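Local atomic coordinates of peptidase S8 and S53, subtilisin, kexin, sedolisin (Mycobacterium smegmatis, PDB entry 4KG7), a protein that is a subtilisin-like serine protease (mycosin MycP3) of the ESX-3 type VII secretion system and probably cleaves peptide bonds through a charge-relay triad. Residues 226-230 with 245-249. Numbering follows the deposited sequence.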
loop_
_atom_site.group_PDB
_atom_site.type_symbol
_atom_site.label_atom_id
_atom_site.label_comp_id
_atom_site.label_asym_id
_atom_site.label_seq_id
_atom_site.Cartn_x
_atom_site.Cartn_y
_atom_site.Cartn_z
ATOM N N ALA A 226 11.145 -10.705 9.772
ATOM C CA ALA A 226 9.788 -11.194 9.724
ATOM C C ALA A 226 8.944 -10.245 10.583
ATOM O O ALA A 226 9.295 -9.934 11.716
ATOM C CB ALA A 226 9.704 -12.632 10.242
ATOM N N CYS A 227 7.857 -9.767 10.016
ATOM C CA CYS A 227 6.891 -8.949 10.743
ATOM C C CYS A 227 6.151 -9.774 11.799
ATOM O O CYS A 227 5.770 -10.904 11.527
ATOM C CB CYS A 227 5.873 -8.397 9.754
ATOM S SG CYS A 227 6.564 -7.279 8.500
ATOM N N GLU A 228 5.921 -9.217 12.987
ATOM C CA GLU A 228 5.134 -9.903 13.999
ATOM C C GLU A 228 4.158 -8.939 14.635
ATOM O O GLU A 228 4.490 -7.769 14.862
ATOM C CB GLU A 228 6.045 -10.495 15.089
ATOM C CG GLU A 228 6.864 -11.675 14.606
ATOM C CD GLU A 228 7.856 -12.216 15.627
ATOM O OE1 GLU A 228 7.944 -11.704 16.775
ATOM O OE2 GLU A 228 8.575 -13.175 15.248
ATOM N N SER A 229 2.950 -9.411 14.917
ATOM C CA SER A 229 1.996 -8.600 15.634
ATOM C C SER A 229 2.550 -8.147 16.972
ATOM O O SER A 229 3.163 -8.924 17.709
ATOM C CB SER A 229 0.704 -9.369 15.850
ATOM O OG SER A 229 -0.075 -9.363 14.668
ATOM N N ASN A 230 2.255 -6.887 17.303
ATOM C CA ASN A 230 2.649 -6.277 18.574
ATOM C C ASN A 230 1.575 -6.431 19.640
ATOM O O ASN A 230 0.413 -6.662 19.315
ATOM C CB ASN A 230 2.929 -4.815 18.327
ATOM C CG ASN A 230 4.132 -4.627 17.456
ATOM O OD1 ASN A 230 5.253 -4.924 17.880
ATOM N ND2 ASN A 230 3.917 -4.192 16.209
ATOM N N GLY A 245 5.047 -1.164 24.106
ATOM C CA GLY A 245 5.184 -2.602 23.968
ATOM C C GLY A 245 5.625 -3.087 22.603
ATOM O O GLY A 245 5.796 -4.277 22.411
ATOM N N VAL A 246 5.822 -2.190 21.642
ATOM C CA VAL A 246 6.147 -2.623 20.277
ATOM C C VAL A 246 7.451 -3.406 20.230
ATOM O O VAL A 246 8.451 -2.974 20.806
ATOM C CB VAL A 246 6.221 -1.419 19.325
ATOM C CG1 VAL A 246 6.852 -1.798 17.998
ATOM C CG2 VAL A 246 4.808 -0.906 19.103
ATOM N N THR A 247 7.420 -4.555 19.552
ATOM C CA THR A 247 8.605 -5.371 19.321
ATOM C C THR A 247 8.986 -5.435 17.838
ATOM O O THR A 247 10.132 -5.776 17.526
ATOM C CB THR A 247 8.406 -6.808 19.831
ATOM O OG1 THR A 247 7.318 -7.440 19.123
ATOM C CG2 THR A 247 8.140 -6.843 21.306
ATOM N N SER A 248 8.023 -5.156 16.946
ATOM C CA SER A 248 8.236 -5.278 15.505
ATOM C C SER A 248 7.692 -4.026 14.852
ATOM O O SER A 248 6.491 -3.755 14.952
ATOM C CB SER A 248 7.469 -6.495 14.997
ATOM O OG SER A 248 7.640 -6.707 13.608
ATOM N N VAL A 249 8.583 -3.264 14.240
ATOM C CA VAL A 249 8.250 -1.961 13.649
ATOM C C VAL A 249 7.905 -2.141 12.183
ATOM O O VAL A 249 8.714 -2.647 11.424
ATOM C CB VAL A 249 9.416 -0.973 13.786
ATOM C CG1 VAL A 249 9.130 0.343 13.080
ATOM C CG2 VAL A 249 9.715 -0.724 15.265
HETATM O O HOH W 1 10.090 -7.571 13.056
HETATM O O HOH W 2 8.613 -9.218 17.480
HETATM O O HOH W 3 5.200 -8.724 19.599
#
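The loop that follows strand 209-213 is joined here, at 226-230, to the start of strand 248-251 and the residues leading into it, in the subtilisin fold; polar side chains bind backbone, with no backbone-to-backbone pairing between 226-230 and 245-249. The case illustrates how a buried carboxamide can bind the backbone polar groups of a neighbouring segment without any strand pairing between the two. Asn230 points its CA-to-CB bond toward the other segment, and its OD1 accepts from two successive amides, Thr247 N at 2.8 Å and Ser248 N at 2.9 Å. Asn230 ND2 donates to Ser248 O at 2.9 Å, so the amide group satisfies both the NH and the CO of Ser248 where strand 248-251 begins. The same ND2 also donates to Ala277 O, bringing the loop between strands 259-265 and 281-286 into the network. Ser248 answers in kind: its OG receives Glu228 N at 3.1 Å. That bond fixes the backbone just beyond Cys227, whose disulfide to Cys183 ties the segment to strand 182-185, the antiparallel partner of 248-251. The Cys227 side chain lies about 11 Å from that of Ser319, the predicted nucleophile. Toward the solvent, water takes over. One molecule lies 2.7 Å from both Glu228 OE1 and Thr247 OG1, and another bridges Ala226 O, at 2.8 Å, to Ser248 OG, at 2.7 Å.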